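Local coordinates for protein diaminopimelate decarboxylase (Aquifex aeolicus, PDB 2P3E) that probably catalyses the pyridoxal 5'-phosphate-dependent decarboxylation of meso-2,6-diaminopimelate to L-lysine, the final step of lysine biosynthesis, at residues B[15-20]-B[330-335]; B[36-41]-B[392-397]; B[248-253]-B[323-328]; B[303-308]-B[337-342]; B[344-349]-B[386-391]. All coordinates share one frame; numbering follows the deposited sequence.

Contact 1 of 5, residues B[15-20]-B[330-335]; sequences DGELFI and PVETKE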
# COMPACT_ATOMS: atom_id res chain seq x y z
N ASP B 15 22.02 26.61 -13.05
CA ASP B 15 21.97 27.84 -12.23
C ASP B 15 21.18 27.63 -10.92
O ASP B 15 20.34 28.44 -10.55
CB ASP B 15 21.39 29.00 -13.06
CG ASP B 15 21.40 30.33 -12.30
OD1 ASP B 15 22.38 30.61 -11.58
OD2 ASP B 15 20.41 31.08 -12.44
N GLY B 16 21.46 26.52 -10.24
CA GLY B 16 20.85 26.20 -8.95
C GLY B 16 19.48 25.53 -9.02
O GLY B 16 18.88 25.24 -7.99
N GLU B 17 18.98 25.29 -10.24
CA GLU B 17 17.65 24.71 -10.46
C GLU B 17 17.73 23.33 -11.10
O GLU B 17 18.43 23.13 -12.10
CB GLU B 17 16.78 25.62 -11.33
CG GLU B 17 16.32 26.92 -10.64
CD GLU B 17 15.17 26.73 -9.65
OE1 GLU B 17 14.62 25.59 -9.52
OE2 GLU B 17 14.80 27.73 -9.00
N LEU B 18 16.99 22.37 -10.53
CA LEU B 18 17.00 21.00 -11.03
C LEU B 18 16.15 20.86 -12.29
O LEU B 18 15.01 21.33 -12.34
CB LEU B 18 16.55 20.00 -9.93
CG LEU B 18 16.77 18.50 -10.23
CD1 LEU B 18 18.25 18.14 -10.28
CD2 LEU B 18 16.05 17.63 -9.19
N PHE B 19 16.72 20.22 -13.30
CA PHE B 19 16.06 19.96 -14.58
C PHE B 19 16.10 18.45 -14.88
O PHE B 19 17.05 17.76 -14.50
CB PHE B 19 16.76 20.71 -15.73
CG PHE B 19 16.41 22.18 -15.83
CD1 PHE B 19 15.53 22.63 -16.79
CD2 PHE B 19 16.98 23.11 -14.97
CE1 PHE B 19 15.21 24.00 -16.89
CE2 PHE B 19 16.66 24.48 -15.05
CZ PHE B 19 15.78 24.92 -16.01
N ILE B 20 15.10 17.97 -15.61
CA ILE B 20 15.11 16.61 -16.18
C ILE B 20 14.71 16.70 -17.64
O ILE B 20 13.68 17.28 -17.96
CB ILE B 20 14.16 15.63 -15.40
CG1 ILE B 20 14.31 14.19 -15.93
CG2 ILE B 20 12.69 16.12 -15.44
CD1 ILE B 20 13.59 13.16 -15.09
N PRO B 330 17.43 18.76 -3.02
CA PRO B 330 16.59 19.93 -3.25
C PRO B 330 16.44 20.26 -4.74
O PRO B 330 17.36 20.03 -5.55
CB PRO B 330 17.32 21.04 -2.48
CG PRO B 330 18.79 20.65 -2.57
CD PRO B 330 18.77 19.13 -2.51
N VAL B 331 15.25 20.71 -5.12
CA VAL B 331 15.01 21.16 -6.49
C VAL B 331 15.78 22.49 -6.73
O VAL B 331 16.21 22.76 -7.85
CB VAL B 331 13.47 21.30 -6.76
CG1 VAL B 331 13.16 22.10 -8.04
CG2 VAL B 331 12.80 19.91 -6.79
N GLU B 332 15.94 23.29 -5.67
CA GLU B 332 16.76 24.51 -5.69
C GLU B 332 17.95 24.37 -4.73
O GLU B 332 17.76 24.23 -3.52
CB GLU B 332 15.93 25.75 -5.30
CG GLU B 332 14.91 26.24 -6.33
CD GLU B 332 14.42 27.68 -6.08
OE1 GLU B 332 14.86 28.34 -5.11
OE2 GLU B 332 13.57 28.18 -6.85
N THR B 333 19.17 24.38 -5.27
CA THR B 333 20.39 24.51 -4.43
C THR B 333 20.62 25.99 -4.12
O THR B 333 20.58 26.82 -5.02
CB THR B 333 21.68 24.09 -5.15
OG1 THR B 333 21.44 23.11 -6.17
CG2 THR B 333 22.74 23.57 -4.15
N LYS B 334 20.89 26.30 -2.85
CA LYS B 334 21.04 27.70 -2.42
C LYS B 334 22.28 28.00 -1.57
O LYS B 334 22.28 28.98 -0.81
CB LYS B 334 19.79 28.16 -1.67
CG LYS B 334 18.64 28.59 -2.56
CD LYS B 334 17.41 28.88 -1.73
CE LYS B 334 16.28 29.37 -2.62
NZ LYS B 334 15.04 29.61 -1.83
N GLU B 335 23.33 27.19 -1.70
CA GLU B 335 24.55 27.36 -0.88
C GLU B 335 24.18 27.68 0.57
O GLU B 335 24.42 28.78 1.09
CB GLU B 335 25.50 28.42 -1.47
CG GLU B 335 26.17 28.00 -2.78
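Glu17 and Glu332 sit opposite each other at a single backbone bridge that ties the start of strand 17-20 to the loop 330-335. Two hydrogen bonds flank the bridge. Thr333 N gives its hydrogen to Gly16 O at 2.9 Å, and Leu18 N gives its own to Val331 O at 2.8 Å. Gly16 O also faces Glu332 CA at 3.2 Å, a CA-H...O contact. Gly16 turns into the bridge with a positive phi (84°), which favours glycine.

Among the polar side chains, the two glutamates run side by side and point the same way. The Glu17 chain bends at chi2 (-77°), which brings CD round beside Glu332 CG. The carboxylate planes stand 89° apart. Glu17 OE2 comes within 2.5 Å of Glu332 OE2, a close approach of like groups. Lys26 forms a salt bridge to Glu332 OE2, which would offset some of the negative charge gathered here.

The apolar part is light: Leu18 CB lies 4.4 Å from Val331 CG1. Strand 17-20 is the middle strand of the small antiparallel sheet 11-14/17-20/23-24, and the bridge ties that sheet to the loop leaving strand 328-330 of the large mixed sheet. Leu18 continues onto Leu25 of helix 25-32 and Ala370 of strand 368-371, while Val331 leans on Tyr368.

Contact 2 of 5, residues B[36-41]-B[392-397]; sequences LYVYSS and AEVLVE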
# COMPACT_ATOMS: atom_id res chain seq x y z
N LEU B 36 4.21 14.75 -7.16
CA LEU B 36 4.29 14.57 -8.61
C LEU B 36 5.33 13.52 -8.98
O LEU B 36 6.51 13.63 -8.60
CB LEU B 36 4.65 15.91 -9.29
CG LEU B 36 4.62 15.96 -10.83
CD1 LEU B 36 3.19 15.75 -11.31
CD2 LEU B 36 5.16 17.31 -11.37
N TYR B 37 4.90 12.50 -9.71
CA TYR B 37 5.83 11.55 -10.32
C TYR B 37 6.23 12.05 -11.70
O TYR B 37 5.37 12.29 -12.56
CB TYR B 37 5.21 10.16 -10.42
CG TYR B 37 5.41 9.29 -9.19
CD1 TYR B 37 4.38 9.08 -8.27
CD2 TYR B 37 6.64 8.68 -8.96
CE1 TYR B 37 4.58 8.26 -7.13
CE2 TYR B 37 6.85 7.89 -7.83
CZ TYR B 37 5.82 7.68 -6.93
OH TYR B 37 6.08 6.86 -5.84
N VAL B 38 7.53 12.16 -11.92
CA VAL B 38 8.06 12.66 -13.19
C VAL B 38 8.96 11.60 -13.81
O VAL B 38 9.85 11.10 -13.13
CB VAL B 38 8.86 13.98 -12.98
CG1 VAL B 38 9.39 14.53 -14.33
CG2 VAL B 38 8.00 15.05 -12.28
N TYR B 39 8.71 11.25 -15.08
CA TYR B 39 9.46 10.23 -15.76
C TYR B 39 10.23 10.80 -16.97
O TYR B 39 9.74 11.69 -17.67
CB TYR B 39 8.53 9.11 -16.25
CG TYR B 39 7.75 8.43 -15.14
CD1 TYR B 39 8.28 7.34 -14.45
CD2 TYR B 39 6.49 8.89 -14.77
CE1 TYR B 39 7.55 6.71 -13.42
CE2 TYR B 39 5.75 8.26 -13.75
CZ TYR B 39 6.29 7.19 -13.09
OH TYR B 39 5.52 6.61 -12.10
N SER B 40 11.41 10.23 -17.21
CA SER B 40 12.23 10.55 -18.39
C SER B 40 11.96 9.53 -19.49
O SER B 40 12.30 8.35 -19.36
CB SER B 40 13.72 10.57 -18.04
OG SER B 40 14.54 10.47 -19.21
N SER B 41 11.39 10.01 -20.60
CA SER B 41 11.12 9.16 -21.74
C SER B 41 12.40 8.55 -22.31
O SER B 41 12.46 7.33 -22.57
CB SER B 41 10.39 9.97 -22.82
OG SER B 41 10.02 9.15 -23.91
N ALA B 392 -0.28 13.04 -9.58
CA ALA B 392 -0.22 13.13 -11.05
C ALA B 392 1.10 12.47 -11.51
O ALA B 392 2.07 12.41 -10.74
CB ALA B 392 -0.28 14.58 -11.51
N GLU B 393 1.10 11.99 -12.74
CA GLU B 393 2.31 11.48 -13.38
C GLU B 393 2.56 12.22 -14.72
O GLU B 393 1.66 12.34 -15.54
CB GLU B 393 2.18 9.99 -13.66
CG GLU B 393 2.16 9.09 -12.38
CD GLU B 393 2.10 7.59 -12.73
OE1 GLU B 393 1.09 7.14 -13.36
OE2 GLU B 393 3.04 6.85 -12.38
N VAL B 394 3.78 12.68 -14.93
CA VAL B 394 4.13 13.39 -16.17
C VAL B 394 5.34 12.72 -16.80
O VAL B 394 6.18 12.17 -16.10
CB VAL B 394 4.41 14.90 -15.93
CG1 VAL B 394 3.14 15.62 -15.45
CG2 VAL B 394 5.50 15.09 -14.91
N LEU B 395 5.40 12.76 -18.13
CA LEU B 395 6.48 12.16 -18.90
C LEU B 395 7.18 13.26 -19.71
O LEU B 395 6.54 13.94 -20.55
CB LEU B 395 5.93 11.10 -19.84
CG LEU B 395 6.90 10.40 -20.83
CD1 LEU B 395 7.86 9.49 -20.08
CD2 LEU B 395 6.09 9.61 -21.84
N VAL B 396 8.46 13.46 -19.44
CA VAL B 396 9.25 14.50 -20.09
C VAL B 396 10.05 13.89 -21.25
O VAL B 396 10.53 12.76 -21.15
CB VAL B 396 10.17 15.20 -19.09
CG1 VAL B 396 10.93 16.31 -19.78
CG2 VAL B 396 9.36 15.81 -17.95
N GLU B 397 10.14 14.62 -22.36
CA GLU B 397 10.99 14.19 -23.48
C GLU B 397 11.53 15.44 -24.18
O GLU B 397 10.75 16.23 -24.74
CB GLU B 397 10.20 13.35 -24.47
CG GLU B 397 11.04 12.77 -25.61
CD GLU B 397 10.26 11.80 -26.48
OE1 GLU B 397 9.63 10.85 -25.95
OE2 GLU B 397 10.27 11.97 -27.70
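Val38 and Val394 meet at the apolar centre of this strand pair, CG2 to CG2 at 3.6 Å. On the same face Val38 CG1 reaches Val396 CG2 at 3.8 Å, and Leu36 CD1 rests on Ala392 CB at 3.7 Å. Leu25 and Leu28 of helix 25-32 pack over Val38, with Phe32 beside Val394. The other face carries Tyr37, Tyr39, Glu393 and Leu395, where Leu395 CD1 touches Tyr39 CB and the backbone of Ser41.

The backbones run parallel in register, their directions 26° apart. Tyr37 O accepts from Val394 N, Tyr39 N donates to Val394 O, and Tyr39 O takes Val396 N. This is the β domain that accompanies the PLP-binding barrel in fold type III decarboxylases: a strand from before the barrel pairs with one from near the C-terminus. Strands 289-301 and 400-405 extend the sheet beyond the pair.

Toward the polar edge, Tyr39 OH donates to Glu393 OE2 at 2.5 Å, meeting it on the anti side. The carboxylate comes to the ring's edge, the two planes 74° apart. Asn67 also bonds Tyr39 OH, and Asn69 holds Glu393 OE1. At the far end, where helix 41-54 begins, Ser41 N bonds Val396 O. With OG anti to its backbone N (chi1 -176°), Ser41 OG donates to Glu397 OE1 at 2.7 Å.

Contact 3 of 5, residues B[248-253]-B[323-328]; sequences KYKPED and NAYHHI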
# COMPACT_ATOMS: atom_id res chain seq x y z
N LYS B 248 21.17 1.68 -9.14
CA LYS B 248 21.80 2.55 -8.17
C LYS B 248 20.73 3.19 -7.30
O LYS B 248 19.89 3.94 -7.78
CB LYS B 248 22.66 3.60 -8.88
CG LYS B 248 23.48 4.51 -7.91
CD LYS B 248 23.97 5.77 -8.63
CE LYS B 248 24.96 6.55 -7.77
NZ LYS B 248 26.26 5.81 -7.65
N TYR B 249 20.76 2.87 -6.01
CA TYR B 249 19.93 3.58 -5.03
C TYR B 249 20.79 4.50 -4.14
O TYR B 249 20.46 5.66 -3.94
CB TYR B 249 19.16 2.60 -4.14
CG TYR B 249 17.92 2.00 -4.78
CD1 TYR B 249 16.76 2.78 -4.98
CD2 TYR B 249 17.89 0.66 -5.15
CE1 TYR B 249 15.60 2.22 -5.56
CE2 TYR B 249 16.74 0.08 -5.72
CZ TYR B 249 15.60 0.88 -5.94
OH TYR B 249 14.47 0.34 -6.51
N LYS B 250 21.87 3.94 -3.60
CA LYS B 250 22.77 4.67 -2.71
C LYS B 250 23.90 5.33 -3.51
O LYS B 250 24.30 4.81 -4.57
CB LYS B 250 23.32 3.73 -1.63
CG LYS B 250 22.27 3.24 -0.68
CD LYS B 250 22.76 2.03 0.08
CE LYS B 250 21.85 1.72 1.22
NZ LYS B 250 22.38 0.59 2.01
N PRO B 251 24.41 6.48 -3.02
CA PRO B 251 25.48 7.19 -3.75
C PRO B 251 26.66 6.28 -4.08
O PRO B 251 27.26 6.42 -5.15
CB PRO B 251 25.90 8.29 -2.77
CG PRO B 251 24.67 8.55 -1.97
CD PRO B 251 24.05 7.18 -1.78
N GLU B 252 26.96 5.33 -3.18
CA GLU B 252 28.08 4.39 -3.32
C GLU B 252 27.77 3.14 -4.16
O GLU B 252 28.69 2.38 -4.46
CB GLU B 252 28.62 3.97 -1.94
CG GLU B 252 27.66 3.07 -1.12
CD GLU B 252 26.68 3.87 -0.23
OE1 GLU B 252 26.42 5.06 -0.49
OE2 GLU B 252 26.16 3.28 0.75
N ASP B 253 26.50 2.92 -4.52
CA ASP B 253 26.09 1.78 -5.34
C ASP B 253 26.68 1.89 -6.74
O ASP B 253 26.65 2.96 -7.34
CB ASP B 253 24.54 1.68 -5.49
CG ASP B 253 23.84 1.13 -4.25
OD1 ASP B 253 24.48 0.58 -3.33
OD2 ASP B 253 22.59 1.24 -4.20
N ASN B 323 12.78 -0.01 4.94
CA ASN B 323 13.86 0.93 5.32
C ASN B 323 14.77 1.21 4.13
O ASN B 323 15.98 1.38 4.28
CB ASN B 323 14.65 0.44 6.56
CG ASN B 323 15.63 1.50 7.11
OD1 ASN B 323 15.44 2.72 6.98
ND2 ASN B 323 16.70 1.03 7.74
N ALA B 324 14.15 1.27 2.95
CA ALA B 324 14.86 1.46 1.70
C ALA B 324 15.44 2.85 1.62
O ALA B 324 14.83 3.83 2.09
CB ALA B 324 13.92 1.20 0.51
N TYR B 325 16.63 2.94 1.03
CA TYR B 325 17.28 4.20 0.75
C TYR B 325 16.84 4.73 -0.63
O TYR B 325 17.03 4.07 -1.67
CB TYR B 325 18.82 4.03 0.78
CG TYR B 325 19.57 5.34 0.59
CD1 TYR B 325 20.16 6.00 1.67
CD2 TYR B 325 19.66 5.93 -0.68
CE1 TYR B 325 20.81 7.22 1.49
CE2 TYR B 325 20.33 7.14 -0.86
CZ TYR B 325 20.90 7.77 0.22
OH TYR B 325 21.54 8.96 0.02
N HIS B 326 16.27 5.93 -0.62
CA HIS B 326 16.10 6.75 -1.81
C HIS B 326 16.86 8.06 -1.59
O HIS B 326 16.70 8.71 -0.56
CB HIS B 326 14.62 7.06 -2.07
CG HIS B 326 13.85 5.88 -2.58
ND1 HIS B 326 13.52 5.72 -3.91
CD2 HIS B 326 13.35 4.79 -1.93
CE1 HIS B 326 12.86 4.58 -4.07
NE2 HIS B 326 12.74 4.00 -2.89
N HIS B 327 17.68 8.44 -2.56
CA HIS B 327 18.40 9.70 -2.52
C HIS B 327 17.41 10.86 -2.65
O HIS B 327 16.50 10.82 -3.49
CB HIS B 327 19.47 9.75 -3.61
CG HIS B 327 20.56 10.75 -3.36
ND1 HIS B 327 21.36 10.73 -2.24
CD2 HIS B 327 21.00 11.80 -4.11
CE1 HIS B 327 22.22 11.73 -2.29
NE2 HIS B 327 22.04 12.39 -3.42
N ILE B 328 17.56 11.86 -1.78
CA ILE B 328 16.67 13.02 -1.76
C ILE B 328 17.50 14.31 -1.87
O ILE B 328 18.41 14.53 -1.07
CB ILE B 328 15.76 13.07 -0.50
CG1 ILE B 328 14.94 11.75 -0.39
CG2 ILE B 328 14.84 14.29 -0.54
CD1 ILE B 328 14.01 11.68 0.81
O HOH W 1 18.08 6.64 -4.69
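Tyr249, Lys250 and Pro251 meet Tyr325, His326 and His327 in a loop-to-loop contact, where a turn of the pyridoxal-binding barrel domain packs on the connection between helix 318-322 and strand 328-330. Tyr325 carries most of it. Its CG is anti to the backbone N (chi1 -176°), which sends the ring toward the turn. Lys250 CG lies over one face, 4.0 Å from the Tyr325 ring centroid, as a CH-pi contact. Tyr249 O approaches the ring edge, 3.4 Å from Tyr325 CD2, and Pro251 CD sits 3.8 Å from Tyr325 CZ. Tyr325 OH is hydrogen-bonded to His327 ND1 at 2.9 Å, its ring edge turned to the imidazole. Deeper in, Tyr249 directs its edge at the face of His326 in a T-shaped pair, planes at 72° and centroids 5.5 Å apart.

A water links the backbones, donating to Tyr249 O and accepting from His327 N. The turn itself is braced by Asp253 OD2, which accepts from both Tyr249 N and Lys250 N.

Tyr249 OH bonds Arg282, and Leu372 O holds His326 ND1, whose ring also touches Arg318. Both arginines probably bind substrate, as in related decarboxylases. The segments thus meet through ring packing and one bridging water rather than direct hydrogen bonds, and the stack sets Tyr249 and His326 against each other beside the probable substrate site.

Contact 4 of 5, residues B[303-308]-B[337-342]; sequences SKHFII and KKVVAD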
# COMPACT_ATOMS: atom_id res chain seq x y z
N SER B 303 16.40 16.73 19.95
CA SER B 303 17.58 16.86 19.10
C SER B 303 17.31 16.55 17.62
O SER B 303 18.24 16.55 16.82
CB SER B 303 18.72 15.96 19.61
OG SER B 303 18.40 14.58 19.50
N LYS B 304 16.06 16.27 17.27
CA LYS B 304 15.72 15.91 15.89
C LYS B 304 15.10 17.06 15.09
O LYS B 304 14.31 17.84 15.63
CB LYS B 304 14.78 14.70 15.84
CG LYS B 304 15.40 13.40 16.33
CD LYS B 304 14.36 12.28 16.42
CE LYS B 304 14.14 11.59 15.08
NZ LYS B 304 15.43 11.11 14.51
N HIS B 305 15.49 17.14 13.82
CA HIS B 305 14.90 18.06 12.87
C HIS B 305 13.98 17.24 11.95
O HIS B 305 14.41 16.27 11.35
CB HIS B 305 15.97 18.81 12.08
CG HIS B 305 15.44 19.88 11.17
ND1 HIS B 305 14.58 20.87 11.60
CD2 HIS B 305 15.67 20.14 9.86
CE1 HIS B 305 14.29 21.68 10.59
NE2 HIS B 305 14.95 21.27 9.53
N PHE B 306 12.71 17.64 11.88
CA PHE B 306 11.75 17.04 10.96
C PHE B 306 11.45 18.02 9.83
O PHE B 306 11.20 19.22 10.07
CB PHE B 306 10.46 16.63 11.69
CG PHE B 306 10.66 15.57 12.74
CD1 PHE B 306 10.54 14.22 12.43
CD2 PHE B 306 10.97 15.92 14.06
CE1 PHE B 306 10.72 13.24 13.40
CE2 PHE B 306 11.15 14.94 15.04
CZ PHE B 306 11.02 13.60 14.70
N ILE B 307 11.48 17.50 8.61
CA ILE B 307 11.05 18.21 7.41
C ILE B 307 9.80 17.47 6.94
O ILE B 307 9.87 16.35 6.44
CB ILE B 307 12.15 18.19 6.32
CG1 ILE B 307 13.43 18.89 6.83
CG2 ILE B 307 11.65 18.80 5.01
CD1 ILE B 307 14.61 18.84 5.87
N ILE B 308 8.64 18.11 7.14
CA ILE B 308 7.35 17.47 6.84
C ILE B 308 6.92 17.88 5.43
O ILE B 308 6.82 19.07 5.13
CB ILE B 308 6.27 17.85 7.89
CG1 ILE B 308 6.76 17.45 9.30
CG2 ILE B 308 4.90 17.19 7.54
CD1 ILE B 308 5.99 18.09 10.47
N LYS B 337 23.80 25.73 4.66
CA LYS B 337 24.28 24.65 5.52
C LYS B 337 23.39 23.39 5.33
O LYS B 337 22.20 23.49 4.99
CB LYS B 337 24.22 25.12 6.98
CG LYS B 337 24.85 24.20 8.02
CD LYS B 337 24.63 24.75 9.43
CE LYS B 337 23.15 24.71 9.82
NZ LYS B 337 22.78 25.62 10.96
N LYS B 338 23.99 22.22 5.52
CA LYS B 338 23.23 20.98 5.52
C LYS B 338 22.84 20.61 6.94
O LYS B 338 23.55 20.94 7.90
CB LYS B 338 24.03 19.85 4.87
CG LYS B 338 24.20 19.98 3.35
CD LYS B 338 24.58 18.63 2.77
CE LYS B 338 24.69 18.65 1.26
NZ LYS B 338 24.78 17.24 0.76
N VAL B 339 21.69 19.96 7.09
CA VAL B 339 21.25 19.48 8.39
C VAL B 339 20.94 17.99 8.31
O VAL B 339 20.66 17.47 7.23
CB VAL B 339 20.00 20.24 8.93
CG1 VAL B 339 20.39 21.66 9.35
CG2 VAL B 339 18.84 20.24 7.89
N VAL B 340 20.97 17.33 9.46
CA VAL B 340 20.51 15.96 9.56
C VAL B 340 19.04 16.03 9.96
O VAL B 340 18.71 16.65 10.97
CB VAL B 340 21.32 15.15 10.59
CG1 VAL B 340 20.76 13.75 10.72
CG2 VAL B 340 22.77 15.13 10.20
N ALA B 341 18.19 15.39 9.15
CA ALA B 341 16.74 15.49 9.33
C ALA B 341 16.04 14.17 9.04
O ALA B 341 16.55 13.33 8.30
CB ALA B 341 16.18 16.59 8.42
N ASP B 342 14.87 14.00 9.67
CA ASP B 342 13.88 13.02 9.24
C ASP B 342 12.96 13.70 8.23
O ASP B 342 12.37 14.75 8.52
CB ASP B 342 13.04 12.52 10.41
CG ASP B 342 13.79 11.55 11.32
OD1 ASP B 342 15.01 11.30 11.13
OD2 ASP B 342 13.12 11.01 12.21
O HOH W 2 16.88 13.03 12.06
O HOH W 3 15.41 9.26 12.95
O HOH W 4 17.58 15.33 13.04
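His305 and Phe306 join Ala341 and Asp342 through a parallel bridge: Asp342 N donates to His305 O and Ile307 N to Asp342 O, both at 2.9 Å, while the strand axes diverge by 63°. With the strands so splayed, the direct backbone bonds between these segments lie at the Phe306-Asp342 end, and farther out a water donates to Val340 O and accepts from His305 N.

His305 CD2 touches Val339 CG2 at 3.7 Å, and Ile307 CD1 meets Ala341 CB at the same separation. This is an outlying part of the mixed sheet of the β domain, with strand 289-301 beyond 304-309 and strand 358-361 beyond 338-344.

On the other face Phe306 and Asp342 lie side by side, ring and carboxylate planes 86° apart, with Phe306 CD1 3.6 Å from Asp342 CB. Lys304 bends at chi3 (84°), turning its CE back, and forms a salt bridge from NZ to Asp342 OD2 at 3.3 Å. Asp342 OD1 accepts from Asp357 N and from a water at 2.7 Å. An alanine in place of Asp342 would probably leave the Lys304 ammonium without this mate and Asp357 N without its acceptor. Phe306 also packs on Lys175 of the second subunit.

Contact 5 of 5, residues B[344-349]-B[386-391]; sequences VGPICE and NMRPRA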
# COMPACT_ATOMS: atom_id res chain seq x y z
N VAL B 344 9.63 13.39 6.49
CA VAL B 344 8.46 12.58 6.84
C VAL B 344 7.22 13.11 6.10
O VAL B 344 7.15 14.29 5.76
CB VAL B 344 8.22 12.59 8.37
CG1 VAL B 344 9.43 11.96 9.11
CG2 VAL B 344 7.96 14.01 8.87
N GLY B 345 6.24 12.24 5.90
CA GLY B 345 5.08 12.61 5.09
C GLY B 345 3.86 13.00 5.90
O GLY B 345 3.96 13.19 7.11
N PRO B 346 2.70 13.11 5.23
CA PRO B 346 1.44 13.57 5.81
C PRO B 346 0.66 12.46 6.55
O PRO B 346 -0.25 12.77 7.32
CB PRO B 346 0.66 14.03 4.57
CG PRO B 346 1.12 13.12 3.49
CD PRO B 346 2.56 12.78 3.80
N ILE B 347 1.02 11.20 6.32
CA ILE B 347 0.23 10.07 6.83
C ILE B 347 0.32 9.97 8.36
O ILE B 347 1.39 10.21 8.95
CB ILE B 347 0.65 8.71 6.20
CG1 ILE B 347 0.44 8.71 4.66
CG2 ILE B 347 -0.05 7.54 6.92
CD1 ILE B 347 -1.04 8.75 4.19
N CYS B 348 -0.81 9.61 8.98
CA CYS B 348 -0.87 9.47 10.43
C CYS B 348 -0.35 8.09 10.88
O CYS B 348 -1.12 7.21 11.33
CB CYS B 348 -2.28 9.76 10.94
SG CYS B 348 -2.28 10.35 12.64
N GLU B 349 0.96 7.90 10.70
CA GLU B 349 1.70 6.73 11.17
C GLU B 349 3.09 7.22 11.57
O GLU B 349 3.66 8.06 10.90
CB GLU B 349 1.89 5.69 10.05
CG GLU B 349 0.62 5.02 9.55
CD GLU B 349 0.12 3.90 10.47
OE1 GLU B 349 0.63 3.76 11.61
OE2 GLU B 349 -0.79 3.16 10.04
N ASN B 386 -5.62 7.20 4.42
CA ASN B 386 -5.96 8.53 4.92
C ASN B 386 -6.76 9.34 3.89
O ASN B 386 -6.79 10.57 3.95
CB ASN B 386 -4.70 9.31 5.37
CG ASN B 386 -4.03 8.74 6.64
OD1 ASN B 386 -3.10 9.35 7.14
ND2 ASN B 386 -4.51 7.60 7.17
N MET B 387 -7.42 8.66 2.95
CA MET B 387 -8.24 9.33 1.93
C MET B 387 -7.41 10.33 1.12
O MET B 387 -7.88 11.42 0.79
CB MET B 387 -9.48 10.00 2.58
CG MET B 387 -10.67 9.09 2.74
SD MET B 387 -11.38 8.55 1.15
CE MET B 387 -11.95 10.12 0.50
N ARG B 388 -6.17 9.95 0.80
CA ARG B 388 -5.28 10.81 0.04
C ARG B 388 -5.29 10.42 -1.43
O ARG B 388 -4.89 9.31 -1.77
CB ARG B 388 -3.85 10.75 0.61
CG ARG B 388 -3.78 11.21 2.07
CD ARG B 388 -2.37 11.59 2.53
NE ARG B 388 -2.07 12.98 2.17
CZ ARG B 388 -2.42 14.08 2.87
NH1 ARG B 388 -3.05 14.03 4.05
NH2 ARG B 388 -2.08 15.28 2.37
N PRO B 389 -5.74 11.34 -2.31
CA PRO B 389 -5.67 11.04 -3.75
C PRO B 389 -4.22 10.88 -4.18
O PRO B 389 -3.32 11.55 -3.64
CB PRO B 389 -6.27 12.28 -4.41
CG PRO B 389 -7.09 12.95 -3.35
CD PRO B 389 -6.36 12.65 -2.05
N ARG B 390 -4.00 9.98 -5.13
CA ARG B 390 -2.65 9.71 -5.61
C ARG B 390 -2.15 10.79 -6.58
O ARG B 390 -2.93 11.60 -7.10
CB ARG B 390 -2.56 8.32 -6.25
CG ARG B 390 -2.83 7.18 -5.24
CD ARG B 390 -2.72 5.80 -5.86
NE ARG B 390 -3.81 5.54 -6.82
CZ ARG B 390 -4.23 4.33 -7.16
NH1 ARG B 390 -3.67 3.25 -6.61
NH2 ARG B 390 -5.22 4.18 -8.05
N ALA B 391 -0.84 10.79 -6.77
CA ALA B 391 -0.13 11.85 -7.47
C ALA B 391 -0.44 11.86 -8.96
O ALA B 391 -0.76 10.81 -9.54
CB ALA B 391 1.37 11.65 -7.27
O HOH W 5 -2.86 12.23 6.20
O HOH W 6 -3.55 6.47 9.87
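Asn386 OD1 accepts the N-H of Cys348 at 2.9 Å, nearly straight at 168° and in the plane of the amide carbonyl. A water that takes a hydrogen from Arg388 NH1 (2.8 Å) lies close to both Asn386 OD1 and Pro346 O. On the other side of the amide, a second water accepts from Asn386 ND2 and donates to Cys348 O. Oxygen and nitrogen thus each have a partner at Cys348, directly or through water, which fixes the turn of the amide. Cys348 is the centre of an inverse gamma turn, leading into Glu349, which probably binds substrate.

Pro346 CB sits 3.5 Å above the centre of the Arg388 guanidinium, covering one face. Ile347 CD1 presses against Arg388 CD at 3.5 Å, the two side chains passing with opposite headings. An alanine at Arg388 would probably open a gap beside Pro346 and Ile347 and leave the water between Asn386 and Pro346 without its NH1 donor.

In the dimer, Asn386 O bonds Ser87 OG of the second subunit, and Lys175 of that subunit bonds Gly345 O and Ile347 O. The contact joins the loop leaving strand 338-344 to the one entering strand 392-397, with helix 410-414 packed on Met387 and Pro389.

Contacts 2 and 4 belong to one mixed sheet, their centres about 28 Å apart, and contact 5 connects to both. Ile307 O and Val344 N lie 3.0 Å apart, a probable hydrogen bond into contact 4, and Ala391 CB packs 4.1 Å from Tyr37 CD1 of contact 2. Contact 1 reaches contact 2 where Ile20 O meets Val396 CG1 at 3.4 Å. Contact 3 adjoins the probable substrate site: the side chain of Tyr249 is about 3 Å from that of Arg282, and that of His326 about 3 Å from that of Arg318. Contact 5 carries Glu349, which probably binds substrate. Contacts 1 and 4 are remote from the site, while 4 and 5 touch the second subunit.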